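PDB 2EKM: adenosine monophosphate-protein transferase from Sulfolobus tokodaii, which is of unproven function but belongs to the adenosine-specific kinase family and may transfer adenosine monophosphate to proteins. Local coordinates for residues 5-10 with 116-121; 18-23 with 83-88; 26-31 with 103-108. One frame throughout, in Å; residues are numbered along the deposited sequence.

Contact 1 (5-10 with 116-121)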
ATOM      1  N   ILE A   5       2.595  18.299  10.000  1.00 24.70           N
ATOM      2  CA  ILE A   5       2.283  16.901  10.262  1.00 26.30           C
ATOM      3  C   ILE A   5       1.588  16.747  11.610  1.00 27.11           C
ATOM      4  O   ILE A   5       2.086  17.210  12.636  1.00 26.97           O
ATOM      5  CB  ILE A   5       3.554  16.022  10.253  1.00 26.54           C
ATOM      6  CG1 ILE A   5       4.200  16.052   8.864  1.00 26.46           C
ATOM      7  CG2 ILE A   5       3.198  14.585  10.635  1.00 25.46           C
ATOM      8  CD1 ILE A   5       5.474  15.226   8.761  1.00 26.64           C
ATOM      9  N   ASP A   6       0.428  16.101  11.592  1.00 27.09           N
ATOM     10  CA  ASP A   6      -0.356  15.865  12.801  1.00 27.82           C
ATOM     11  C   ASP A   6      -0.288  14.396  13.192  1.00 27.18           C
ATOM     12  O   ASP A   6      -0.196  13.519  12.331  1.00 25.67           O
ATOM     13  CB  ASP A   6      -1.818  16.254  12.570  1.00 30.87           C
ATOM     14  CG  ASP A   6      -2.011  17.752  12.440  1.00 35.49           C
ATOM     15  OD1 ASP A   6      -1.099  18.510  12.827  1.00 37.87           O
ATOM     16  OD2 ASP A   6      -3.080  18.175  11.958  1.00 39.74           O
ATOM     17  N   VAL A   7      -0.319  14.137  14.494  1.00 25.05           N
ATOM     18  CA  VAL A   7      -0.282  12.776  15.015  1.00 23.55           C
ATOM     19  C   VAL A   7      -1.657  12.499  15.604  1.00 23.01           C
ATOM     20  O   VAL A   7      -2.014  13.053  16.639  1.00 24.79           O
ATOM     21  CB  VAL A   7       0.782  12.623  16.122  1.00 23.54           C
ATOM     22  CG1 VAL A   7       0.819  11.179  16.616  1.00 21.70           C
ATOM     23  CG2 VAL A   7       2.148  13.052  15.589  1.00 22.81           C
ATOM     24  N   ILE A   8      -2.423  11.642  14.938  1.00 22.04           N
ATOM     25  CA  ILE A   8      -3.776  11.311  15.371  1.00 22.60           C
ATOM     26  C   ILE A   8      -3.880  10.018  16.179  1.00 22.03           C
ATOM     27  O   ILE A   8      -3.476   8.952  15.712  1.00 20.17           O
ATOM     28  CB  ILE A   8      -4.721  11.191  14.143  1.00 24.34           C
ATOM     29  CG1 ILE A   8      -4.677  12.484  13.323  1.00 25.49           C
ATOM     30  CG2 ILE A   8      -6.145  10.883  14.596  1.00 23.99           C
ATOM     31  CD1 ILE A   8      -5.071  13.722  14.099  1.00 25.64           C
ATOM     32  N   ARG A   9      -4.431  10.121  17.385  1.00 21.22           N
ATOM     33  CA  ARG A   9      -4.623   8.965  18.253  1.00 22.17           C
ATOM     34  C   ARG A   9      -5.909   8.249  17.860  1.00 22.43           C
ATOM     35  O   ARG A   9      -6.983   8.849  17.860  1.00 23.33           O
ATOM     36  CB  ARG A   9      -4.710   9.400  19.721  1.00 23.47           C
ATOM     37  CG  ARG A   9      -5.186   8.299  20.677  1.00 25.22           C
ATOM     38  CD  ARG A   9      -4.272   7.075  20.658  1.00 24.83           C
ATOM     39  NE  ARG A   9      -2.926   7.389  21.136  1.00 27.26           N
ATOM     40  CZ  ARG A   9      -1.882   6.571  21.032  1.00 26.22           C
ATOM     41  NH1 ARG A   9      -2.025   5.378  20.468  1.00 24.84           N
ATOM     42  NH2 ARG A   9      -0.693   6.951  21.478  1.00 25.90           N
ATOM     43  N   VAL A  10      -5.794   6.968  17.525  1.00 20.94           N
ATOM     44  CA  VAL A  10      -6.949   6.170  17.129  1.00 21.43           C
ATOM     45  C   VAL A  10      -7.457   5.343  18.307  1.00 21.85           C
ATOM     46  O   VAL A  10      -6.716   4.538  18.868  1.00 22.04           O
ATOM     47  CB  VAL A  10      -6.588   5.217  15.962  1.00 20.27           C
ATOM     48  CG1 VAL A  10      -7.756   4.277  15.668  1.00 18.75           C
ATOM     49  CG2 VAL A  10      -6.237   6.032  14.717  1.00 17.83           C
ATOM     50  N   PRO A 116      -2.065  -0.066  20.315  1.00 20.77           N
ATOM     51  CA  PRO A 116      -2.194   1.377  20.354  1.00 21.60           C
ATOM     52  C   PRO A 116      -1.771   1.923  18.985  1.00 20.58           C
ATOM     53  O   PRO A 116      -0.725   1.516  18.471  1.00 18.46           O
ATOM     54  CB  PRO A 116      -1.214   1.855  21.467  1.00 20.89           C
ATOM     55  CG  PRO A 116      -1.284   0.695  22.416  1.00 22.81           C
ATOM     56  CD  PRO A 116      -1.244  -0.502  21.482  1.00 21.15           C
ATOM     57  N   LEU A 117      -2.584   2.778  18.375  1.00 19.71           N
ATOM     58  CA  LEU A 117      -2.282   3.241  17.027  1.00 18.30           C
ATOM     59  C   LEU A 117      -2.368   4.742  16.803  1.00 19.67           C
ATOM     60  O   LEU A 117      -3.294   5.405  17.267  1.00 17.88           O
ATOM     61  CB  LEU A 117      -3.218   2.541  16.037  1.00 18.01           C
ATOM     62  CG  LEU A 117      -3.124   2.913  14.551  1.00 19.28           C
ATOM     63  CD1 LEU A 117      -1.873   2.296  13.940  1.00 16.99           C
ATOM     64  CD2 LEU A 117      -4.373   2.409  13.819  1.00 16.72           C
ATOM     65  N   GLN A 118      -1.387   5.263  16.070  1.00 19.13           N
ATOM     66  CA  GLN A 118      -1.340   6.675  15.720  1.00 17.96           C
ATOM     67  C   GLN A 118      -1.317   6.770  14.196  1.00 18.85           C
ATOM     68  O   GLN A 118      -0.619   6.001  13.530  1.00 16.49           O
ATOM     69  CB  GLN A 118      -0.073   7.336  16.267  1.00 17.91           C
ATOM     70  CG  GLN A 118      -0.063   7.616  17.761  1.00 16.94           C
ATOM     71  CD  GLN A 118       1.267   8.193  18.217  1.00 18.49           C
ATOM     72  OE1 GLN A 118       1.337   8.943  19.195  1.00 20.93           O
ATOM     73  NE2 GLN A 118       2.332   7.837  17.511  1.00 17.85           N
ATOM     74  N   VAL A 119      -2.087   7.702  13.647  1.00 17.80           N
ATOM     75  CA  VAL A 119      -2.111   7.907  12.207  1.00 17.00           C
ATOM     76  C   VAL A 119      -1.427   9.244  11.953  1.00 18.25           C
ATOM     77  O   VAL A 119      -1.782  10.256  12.559  1.00 17.30           O
ATOM     78  CB  VAL A 119      -3.557   7.938  11.654  1.00 16.77           C
ATOM     79  CG1 VAL A 119      -3.536   8.224  10.160  1.00 16.86           C
ATOM     80  CG2 VAL A 119      -4.241   6.600  11.914  1.00 15.86           C
ATOM     81  N   LEU A 120      -0.425   9.230  11.078  1.00 18.16           N
ATOM     82  CA  LEU A 120       0.335  10.424  10.736  1.00 17.08           C
ATOM     83  C   LEU A 120      -0.324  11.099   9.542  1.00 18.66           C
ATOM     84  O   LEU A 120      -0.415  10.521   8.461  1.00 17.09           O
ATOM     85  CB  LEU A 120       1.781  10.037  10.411  1.00 16.37           C
ATOM     86  CG  LEU A 120       2.472   9.229  11.521  1.00 18.14           C
ATOM     87  CD1 LEU A 120       3.806   8.702  11.031  1.00 15.76           C
ATOM     88  CD2 LEU A 120       2.653  10.094  12.760  1.00 19.91           C
ATOM     89  N   VAL A 121      -0.772  12.333   9.744  1.00 19.68           N
ATOM     90  CA  VAL A 121      -1.464  13.075   8.700  1.00 20.20           C
ATOM     91  C   VAL A 121      -0.764  14.367   8.288  1.00 21.32           C
ATOM     92  O   VAL A 121      -0.496  15.235   9.117  1.00 20.75           O
ATOM     93  CB  VAL A 121      -2.900  13.419   9.157  1.00 20.77           C
ATOM     94  CG1 VAL A 121      -3.676  14.065   8.021  1.00 19.37           C
ATOM     95  CG2 VAL A 121      -3.599  12.162   9.647  1.00 18.97           C
TER
HETATM   96  O   HOH W   1      -4.513   3.910  20.051  1.00 23.28           O

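Contact 2 (18-23 with 83-88)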
ATOM      1  N   VAL A  18      -9.180  -2.351  14.330  1.00 17.94           N
ATOM      2  CA  VAL A  18      -9.482  -1.299  13.381  1.00 18.63           C
ATOM      3  C   VAL A  18      -8.640  -1.516  12.131  1.00 18.48           C
ATOM      4  O   VAL A  18      -7.503  -1.976  12.212  1.00 18.44           O
ATOM      5  CB  VAL A  18      -9.195   0.103  13.985  1.00 19.23           C
ATOM      6  CG1 VAL A  18      -7.693   0.308  14.165  1.00 19.35           C
ATOM      7  CG2 VAL A  18      -9.798   1.188  13.099  1.00 17.73           C
ATOM      8  N   ILE A  19      -9.227  -1.222  10.980  1.00 17.32           N
ATOM      9  CA  ILE A  19      -8.547  -1.347   9.698  1.00 17.23           C
ATOM     10  C   ILE A  19      -8.738  -0.013   8.986  1.00 17.58           C
ATOM     11  O   ILE A  19      -9.869   0.425   8.757  1.00 19.15           O
ATOM     12  CB  ILE A  19      -9.152  -2.475   8.831  1.00 17.66           C
ATOM     13  CG1 ILE A  19      -8.978  -3.825   9.531  1.00 18.38           C
ATOM     14  CG2 ILE A  19      -8.452  -2.511   7.468  1.00 18.10           C
ATOM     15  CD1 ILE A  19      -9.677  -4.971   8.830  1.00 16.25           C
ATOM     16  N   ILE A  20      -7.630   0.632   8.645  1.00 15.72           N
ATOM     17  CA  ILE A  20      -7.676   1.928   7.983  1.00 16.03           C
ATOM     18  C   ILE A  20      -6.962   1.878   6.637  1.00 16.11           C
ATOM     19  O   ILE A  20      -5.870   1.323   6.520  1.00 17.05           O
ATOM     20  CB  ILE A  20      -7.023   3.011   8.875  1.00 15.20           C
ATOM     21  CG1 ILE A  20      -7.661   2.976  10.267  1.00 15.20           C
ATOM     22  CG2 ILE A  20      -7.204   4.387   8.247  1.00 15.46           C
ATOM     23  CD1 ILE A  20      -7.014   3.906  11.279  1.00 15.45           C
ATOM     24  N   GLY A  21      -7.591   2.457   5.620  1.00 15.11           N
ATOM     25  CA  GLY A  21      -6.985   2.459   4.304  1.00 15.05           C
ATOM     26  C   GLY A  21      -7.399   3.638   3.450  1.00 14.82           C
ATOM     27  O   GLY A  21      -7.885   4.652   3.950  1.00 13.45           O
ATOM     28  N   GLN A  22      -7.207   3.493   2.146  1.00 15.05           N
ATOM     29  CA  GLN A  22      -7.547   4.537   1.193  1.00 16.84           C
ATOM     30  C   GLN A  22      -8.318   3.911   0.044  1.00 18.17           C
ATOM     31  O   GLN A  22      -7.987   2.813  -0.417  1.00 17.75           O
ATOM     32  CB  GLN A  22      -6.272   5.187   0.666  1.00 17.89           C
ATOM     33  CG  GLN A  22      -6.488   6.387  -0.223  1.00 18.61           C
ATOM     34  CD  GLN A  22      -5.172   6.924  -0.742  1.00 21.23           C
ATOM     35  OE1 GLN A  22      -4.200   7.029   0.005  1.00 22.95           O
ATOM     36  NE2 GLN A  22      -5.132   7.267  -2.024  1.00 21.18           N
ATOM     37  N   SER A  23      -9.334   4.622  -0.426  1.00 18.76           N
ATOM     38  CA  SER A  23     -10.172   4.134  -1.507  1.00 20.48           C
ATOM     39  C   SER A  23     -10.598   5.296  -2.407  1.00 20.83           C
ATOM     40  O   SER A  23     -10.020   6.382  -2.353  1.00 21.72           O
ATOM     41  CB  SER A  23     -11.409   3.459  -0.904  1.00 19.48           C
ATOM     42  OG  SER A  23     -12.200   2.853  -1.900  1.00 26.79           O
ATOM     43  N   THR A  83     -10.208   8.449   2.759  1.00 18.75           N
ATOM     44  CA  THR A  83      -9.758   7.518   3.786  1.00 18.52           C
ATOM     45  C   THR A  83     -10.964   6.689   4.227  1.00 17.85           C
ATOM     46  O   THR A  83     -12.073   7.213   4.338  1.00 17.03           O
ATOM     47  CB  THR A  83      -9.221   8.267   5.035  1.00 17.18           C
ATOM     48  OG1 THR A  83      -8.122   9.104   4.663  1.00 16.67           O
ATOM     49  CG2 THR A  83      -8.755   7.274   6.093  1.00 19.22           C
ATOM     50  N   PHE A  84     -10.762   5.394   4.446  1.00 17.99           N
ATOM     51  CA  PHE A  84     -11.850   4.565   4.933  1.00 17.52           C
ATOM     52  C   PHE A  84     -11.387   3.935   6.242  1.00 19.42           C
ATOM     53  O   PHE A  84     -10.195   3.672   6.432  1.00 19.24           O
ATOM     54  CB  PHE A  84     -12.287   3.512   3.892  1.00 17.54           C
ATOM     55  CG  PHE A  84     -11.309   2.384   3.674  1.00 18.03           C
ATOM     56  CD1 PHE A  84     -11.234   1.323   4.571  1.00 18.00           C
ATOM     57  CD2 PHE A  84     -10.516   2.347   2.532  1.00 16.74           C
ATOM     58  CE1 PHE A  84     -10.386   0.237   4.330  1.00 15.35           C
ATOM     59  CE2 PHE A  84      -9.667   1.268   2.282  1.00 16.71           C
ATOM     60  CZ  PHE A  84      -9.605   0.210   3.185  1.00 16.13           C
ATOM     61  N   VAL A  85     -12.331   3.741   7.154  1.00 17.14           N
ATOM     62  CA  VAL A  85     -12.043   3.169   8.459  1.00 17.93           C
ATOM     63  C   VAL A  85     -13.043   2.067   8.760  1.00 18.46           C
ATOM     64  O   VAL A  85     -14.250   2.250   8.587  1.00 19.06           O
ATOM     65  CB  VAL A  85     -12.140   4.238   9.580  1.00 17.41           C
ATOM     66  CG1 VAL A  85     -11.920   3.589  10.948  1.00 17.76           C
ATOM     67  CG2 VAL A  85     -11.110   5.333   9.348  1.00 13.99           C
ATOM     68  N   ILE A  86     -12.532   0.924   9.204  1.00 18.02           N
ATOM     69  CA  ILE A  86     -13.370  -0.214   9.551  1.00 17.71           C
ATOM     70  C   ILE A  86     -13.060  -0.685  10.968  1.00 19.97           C
ATOM     71  O   ILE A  86     -11.898  -0.831  11.346  1.00 19.65           O
ATOM     72  CB  ILE A  86     -13.132  -1.424   8.610  1.00 17.54           C
ATOM     73  CG1 ILE A  86     -13.489  -1.065   7.165  1.00 16.33           C
ATOM     74  CG2 ILE A  86     -13.977  -2.602   9.070  1.00 15.75           C
ATOM     75  CD1 ILE A  86     -13.130  -2.163   6.166  1.00 15.64           C
ATOM     76  N   TYR A  87     -14.111  -0.906  11.749  1.00 19.06           N
ATOM     77  CA  TYR A  87     -13.977  -1.415  13.106  1.00 18.22           C
ATOM     78  C   TYR A  87     -14.706  -2.748  13.098  1.00 17.44           C
ATOM     79  O   TYR A  87     -15.808  -2.845  12.559  1.00 14.78           O
ATOM     80  CB  TYR A  87     -14.633  -0.470  14.116  1.00 17.29           C
ATOM     81  CG  TYR A  87     -13.734   0.646  14.589  1.00 17.71           C
ATOM     82  CD1 TYR A  87     -12.882   0.466  15.677  1.00 18.06           C
ATOM     83  CD2 TYR A  87     -13.723   1.881  13.944  1.00 17.25           C
ATOM     84  CE1 TYR A  87     -12.043   1.488  16.111  1.00 17.14           C
ATOM     85  CE2 TYR A  87     -12.886   2.909  14.367  1.00 16.18           C
ATOM     86  CZ  TYR A  87     -12.050   2.705  15.451  1.00 17.67           C
ATOM     87  OH  TYR A  87     -11.215   3.713  15.871  1.00 17.20           O
ATOM     88  N   ILE A  88     -14.094  -3.775  13.677  1.00 17.42           N
ATOM     89  CA  ILE A  88     -14.726  -5.089  13.726  1.00 17.90           C
ATOM     90  C   ILE A  88     -14.614  -5.706  15.112  1.00 19.54           C
ATOM     91  O   ILE A  88     -13.695  -5.404  15.868  1.00 20.02           O
ATOM     92  CB  ILE A  88     -14.102  -6.081  12.701  1.00 17.83           C
ATOM     93  CG1 ILE A  88     -12.619  -6.302  13.012  1.00 17.27           C
ATOM     94  CG2 ILE A  88     -14.299  -5.556  11.279  1.00 17.07           C
ATOM     95  CD1 ILE A  88     -11.945  -7.336  12.123  1.00 14.22           C
TER

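Contact 3 (26-31 with 103-108)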
ATOM      1  N   ILE A  26     -17.819   6.598  -4.376  1.00 18.52           N
ATOM      2  CA  ILE A  26     -18.817   6.398  -3.331  1.00 19.66           C
ATOM      3  C   ILE A  26     -19.216   4.931  -3.133  1.00 18.68           C
ATOM      4  O   ILE A  26     -19.656   4.549  -2.045  1.00 16.71           O
ATOM      5  CB  ILE A  26     -20.090   7.235  -3.635  1.00 22.50           C
ATOM      6  CG1 ILE A  26     -21.014   7.259  -2.417  1.00 24.27           C
ATOM      7  CG2 ILE A  26     -20.825   6.654  -4.830  1.00 18.90           C
ATOM      8  CD1 ILE A  26     -20.405   7.916  -1.213  1.00 27.66           C
ATOM      9  N   LYS A  27     -19.052   4.112  -4.171  1.00 17.53           N
ATOM     10  CA  LYS A  27     -19.417   2.694  -4.093  1.00 16.66           C
ATOM     11  C   LYS A  27     -18.573   1.931  -3.069  1.00 16.84           C
ATOM     12  O   LYS A  27     -18.855   0.776  -2.742  1.00 14.84           O
ATOM     13  CB  LYS A  27     -19.298   2.029  -5.475  1.00 16.90           C
ATOM     14  CG  LYS A  27     -19.961   0.645  -5.552  1.00 14.84           C
ATOM     15  CD  LYS A  27     -20.291   0.240  -6.993  1.00 16.07           C
ATOM     16  CE  LYS A  27     -19.049  -0.121  -7.807  1.00 16.24           C
ATOM     17  NZ  LYS A  27     -18.433  -1.423  -7.386  1.00 13.79           N
ATOM     18  N   THR A  28     -17.534   2.587  -2.565  1.00 18.04           N
ATOM     19  CA  THR A  28     -16.660   1.998  -1.555  1.00 17.19           C
ATOM     20  C   THR A  28     -17.467   1.460  -0.368  1.00 18.00           C
ATOM     21  O   THR A  28     -17.265   0.328   0.078  1.00 16.71           O
ATOM     22  CB  THR A  28     -15.659   3.053  -1.018  1.00 16.83           C
ATOM     23  OG1 THR A  28     -14.683   3.344  -2.025  1.00 15.02           O
ATOM     24  CG2 THR A  28     -14.968   2.559   0.254  1.00 16.94           C
ATOM     25  N   VAL A  29     -18.382   2.284   0.138  1.00 17.52           N
ATOM     26  CA  VAL A  29     -19.201   1.918   1.290  1.00 18.25           C
ATOM     27  C   VAL A  29     -20.009   0.635   1.119  1.00 17.62           C
ATOM     28  O   VAL A  29     -19.900  -0.281   1.936  1.00 17.97           O
ATOM     29  CB  VAL A  29     -20.169   3.065   1.665  1.00 19.97           C
ATOM     30  CG1 VAL A  29     -20.924   2.719   2.941  1.00 19.91           C
ATOM     31  CG2 VAL A  29     -19.393   4.354   1.842  1.00 19.67           C
ATOM     32  N   GLU A  30     -20.822   0.560   0.071  1.00 16.98           N
ATOM     33  CA  GLU A  30     -21.627  -0.640  -0.142  1.00 19.17           C
ATOM     34  C   GLU A  30     -20.765  -1.866  -0.423  1.00 17.96           C
ATOM     35  O   GLU A  30     -21.107  -2.969  -0.008  1.00 17.78           O
ATOM     36  CB  GLU A  30     -22.632  -0.440  -1.288  1.00 21.72           C
ATOM     37  CG  GLU A  30     -23.637   0.680  -1.048  1.00 28.85           C
ATOM     38  CD  GLU A  30     -24.895   0.537  -1.895  1.00 31.75           C
ATOM     39  OE1 GLU A  30     -25.223  -0.598  -2.302  1.00 35.59           O
ATOM     40  OE2 GLU A  30     -25.567   1.560  -2.141  1.00 31.95           O
ATOM     41  N   ASP A  31     -19.653  -1.679  -1.130  1.00 17.30           N
ATOM     42  CA  ASP A  31     -18.770  -2.796  -1.437  1.00 17.78           C
ATOM     43  C   ASP A  31     -18.096  -3.337  -0.175  1.00 17.63           C
ATOM     44  O   ASP A  31     -17.955  -4.537   0.020  1.00 17.89           O
ATOM     45  CB  ASP A  31     -17.710  -2.309  -2.426  1.00 16.37           C
ATOM     46  CG  ASP A  31     -18.263  -2.398  -3.841  1.00 17.67           C
ATOM     47  OD1 ASP A  31     -19.484  -2.480  -3.974  1.00 16.91           O
ATOM     48  OD2 ASP A  31     -17.477  -2.382  -4.785  1.00 16.77           O
ATOM     49  N   VAL A 103     -11.371  -5.413  -2.873  1.00 16.46           N
ATOM     50  CA  VAL A 103     -12.474  -4.524  -3.219  1.00 16.20           C
ATOM     51  C   VAL A 103     -11.942  -3.603  -4.313  1.00 17.30           C
ATOM     52  O   VAL A 103     -10.942  -2.913  -4.113  1.00 15.72           O
ATOM     53  CB  VAL A 103     -12.935  -3.699  -1.995  1.00 18.75           C
ATOM     54  CG1 VAL A 103     -13.869  -2.578  -2.436  1.00 16.37           C
ATOM     55  CG2 VAL A 103     -13.657  -4.612  -1.007  1.00 15.78           C
ATOM     56  N   GLU A 104     -12.612  -3.599  -5.466  1.00 16.36           N
ATOM     57  CA  GLU A 104     -12.173  -2.806  -6.614  1.00 17.06           C
ATOM     58  C   GLU A 104     -11.936  -1.311  -6.411  1.00 17.15           C
ATOM     59  O   GLU A 104     -11.218  -0.697  -7.204  1.00 17.17           O
ATOM     60  CB  GLU A 104     -13.118  -3.024  -7.805  1.00 16.92           C
ATOM     61  CG  GLU A 104     -14.596  -2.761  -7.532  1.00 18.89           C
ATOM     62  CD  GLU A 104     -15.454  -3.066  -8.753  1.00 20.09           C
ATOM     63  OE1 GLU A 104     -15.058  -3.958  -9.528  1.00 20.17           O
ATOM     64  OE2 GLU A 104     -16.520  -2.432  -8.931  1.00 19.38           O
ATOM     65  N   GLU A 105     -12.526  -0.720  -5.372  1.00 16.51           N
ATOM     66  CA  GLU A 105     -12.327   0.697  -5.084  1.00 16.62           C
ATOM     67  C   GLU A 105     -11.095   0.932  -4.204  1.00 17.05           C
ATOM     68  O   GLU A 105     -10.456   1.975  -4.251  1.00 15.38           O
ATOM     69  CB  GLU A 105     -13.579   1.219  -4.376  1.00 18.19           C
ATOM     70  CG  GLU A 105     -14.707   1.551  -5.354  1.00 17.61           C
ATOM     71  CD  GLU A 105     -15.666   0.385  -5.427  1.00 18.08           C
ATOM     72  OE1 GLU A 105     -15.656  -0.440  -4.524  1.00 16.92           O
ATOM     73  OE2 GLU A 105     -16.421   0.311  -6.395  1.00 20.42           O
ATOM     74  N   VAL A 106     -10.774  -0.051  -3.367  1.00 16.41           N
ATOM     75  CA  VAL A 106      -9.651   0.064  -2.440  1.00 15.71           C
ATOM     76  C   VAL A 106      -8.305   0.277  -3.138  1.00 16.45           C
ATOM     77  O   VAL A 106      -7.918  -0.492  -4.007  1.00 15.55           O
ATOM     78  CB  VAL A 106      -9.575  -1.187  -1.520  1.00 15.08           C
ATOM     79  CG1 VAL A 106      -8.319  -1.149  -0.651  1.00 14.66           C
ATOM     80  CG2 VAL A 106     -10.813  -1.245  -0.630  1.00 16.70           C
ATOM     81  N   VAL A 107      -7.595   1.328  -2.741  1.00 17.12           N
ATOM     82  CA  VAL A 107      -6.294   1.643  -3.319  1.00 16.56           C
ATOM     83  C   VAL A 107      -5.179   0.990  -2.501  1.00 17.21           C
ATOM     84  O   VAL A 107      -4.220   0.435  -3.051  1.00 15.53           O
ATOM     85  CB  VAL A 107      -6.070   3.170  -3.357  1.00 17.59           C
ATOM     86  CG1 VAL A 107      -4.683   3.487  -3.905  1.00 22.10           C
ATOM     87  CG2 VAL A 107      -7.132   3.822  -4.223  1.00 18.16           C
ATOM     88  N   ARG A 108      -5.316   1.053  -1.183  1.00 16.00           N
ATOM     89  CA  ARG A 108      -4.332   0.470  -0.282  1.00 17.91           C
ATOM     90  C   ARG A 108      -4.842   0.507   1.148  1.00 18.14           C
ATOM     91  O   ARG A 108      -5.844   1.167   1.442  1.00 16.24           O
ATOM     92  CB  ARG A 108      -3.016   1.238  -0.358  1.00 19.85           C
ATOM     93  CG  ARG A 108      -3.159   2.721  -0.074  1.00 22.98           C
ATOM     94  CD  ARG A 108      -1.800   3.377   0.031  1.00 25.96           C
ATOM     95  NE  ARG A 108      -1.912   4.824  -0.041  1.00 24.93           N
ATOM     96  CZ  ARG A 108      -0.919   5.663   0.217  1.00 25.68           C
ATOM     97  NH1 ARG A 108       0.271   5.196   0.571  1.00 24.61           N
ATOM     98  NH2 ARG A 108      -1.118   6.970   0.111  1.00 25.34           N
TER

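Contact 1 (5-10 with 116-121)
D6 and I8 hydrogen-bond through both backbone N and O to V121 and V119, the hydrogen-bonded pairs of two antiparallel strands. I8 N reaches V119 O at 2.8 Å, and V119 N returns to I8 O at 2.8 Å. V7 and R9 fall opposite L120 and Q118 as non-hydrogen-bonded pairs. On the face of I8 and V10, side chains meet diagonally across the strands. V10 CG2 presses on V119 CG2 at 3.5 Å, tighter than usual for two carbons. I8 CG1 lies anti to its carbonyl carbon (chi1 -56°), a rotation that lays it on V121 CG2 at 3.8 Å. On the other face, V7 CG2 runs alongside L120 CD2, 4.1 Å away.

R9 bends at chi2 and chi3 (59° and 64°), which folds its guanidinium back over Q118. One face of the group lies against Q118 CG, off centre. Its NH1 gives a hydrogen bond to a water at 2.9 Å. That water also accepts from L117 N and donates to V10 O, bridging the two strands at the V10 and L117 end.

Further out, I78 of helix 65-78 packs on V119 and V121. D6 OD2 forms a salt bridge with R128 of strand 128-135, and R9 NH1 is hydrogen-bonded to Q126 of the second subunit. The strands thus pair an apolar face turned to the helix with a face that meets a neighbouring subunit. The charges sit at the margins: D6 is probably neutralised within the chain by R128, while R9 shares its proton donors between a water and the subunit interface.

Contact 2 (18-23 with 83-88)
V18 and Y87 pack side by side, with V18 CG2 over one face of the tyrosine ring, 3.7 Å from its centroid. This is a CH-pi contact, 14° off the ring normal. The same methyl meets V85 CG1 at 3.9 Å. On the same face I20 CG2 touches V85 CG2 and T83 CG2. On the reverse face, I19 and I86 sit opposite each other, CB to CB at 4.1 Å.

F84 lies across G21 on that reverse face. Its CG stands between the backbone N and the carbonyl carbon (chi1 72°), which brings the ring back over the neighbouring strand. G21 CA lies over the ring face, 3.8 Å from the centroid, in a second CH-pi contact. A CB on this residue would collide with F84 CZ. S23 CB meets the ring obliquely.

The backbones are antiparallel, and I19 with I86 and G21 with F84 are the hydrogen-bonded pairs. I19 N meets I86 O at 2.7 Å, in the plane of the carbonyl. F84 N reaches G21 O at 3.0 Å from well above the carbonyl plane (50° out). At the polar edge, Y87 OH is hydrogen-bonded to T74 and T83 OG1 to A80 O, while Q22 NE2 binds F110 O of the third subunit.

The pair lies in the middle of a five-stranded antiparallel sheet, between strands 44-50 and 108-113. Helix 65-78 covers the face of V85 and Y87. I100 of helix 93-101 packs on I19, F84 and I86 from the other side.

Contact 3 (26-31 with 103-108)
K27 meets the carboxylates of E104 and E105 across the contact, near the start of helix 28-37. Its CG is anti to the backbone N (chi1 -167°), and the chain then bends at chi3 and chi4, which carries NZ to the acids. NZ binds E104 OE2 at 2.7 Å, on the anti side and somewhat out of the carboxylate plane. It also reaches E105 OE2 at 2.8 Å, a weak hydrogen bond within a salt bridge. The third partner is D31 OD2 of its own segment, met on the syn side at 2.9 Å. An alanine in place of K27 would remove this ammonium and would probably leave the three clustered carboxylates to repel one another.

T28 comes next. Its OG1 touches E105 CB at 3.4 Å, and the two side chains run alongside in opposite senses. The same hydroxyl is hydrogen-bonded to S23 OG and F25 O.

D31, one helical turn after K27, points at the loop. D31 CB packs on V103 CG1 at 3.9 Å. D31 OD2 lies only 2.7 Å from E105 OE1, with the carboxylate planes 56° apart. D31 OD1 turns to another partner, forming a salt bridge with K161 of the third subunit.

On the loop side, V103 to V106 make a type I beta turn, closed by V106 N to V103 O at 3.0 Å. The turn presents E104 and E105 together to the start of the helix. One lysine therefore serves three acids in a salt-bridge network. The short approach of D31 to E105 suggests that one of the two acids probably holds a proton, which would ease the crowding of negative charge.

How the contacts relate
Contacts 1 and 2 touch, their centres about 14 Å apart. V119 CG2 lies 3.9 Å from I20 CD1, and L117 CD2 lies 3.9 Å from V18 CG1, so the three-stranded sheet packs against the five-stranded one. Contacts 2 and 3 are closer, about 11 Å between centres. S23 OG and T28 OG1 are 2.5 Å apart, a probable hydrogen bond, and Q22 O probably accepts from V107 N at 2.8 Å. Contacts 1 and 3 do not meet; their nearest atoms are about 9 Å apart. Along the chain, contacts 2 and 3 interleave inside the loop closed by contact 1. Contact 2 therefore bridges the other two.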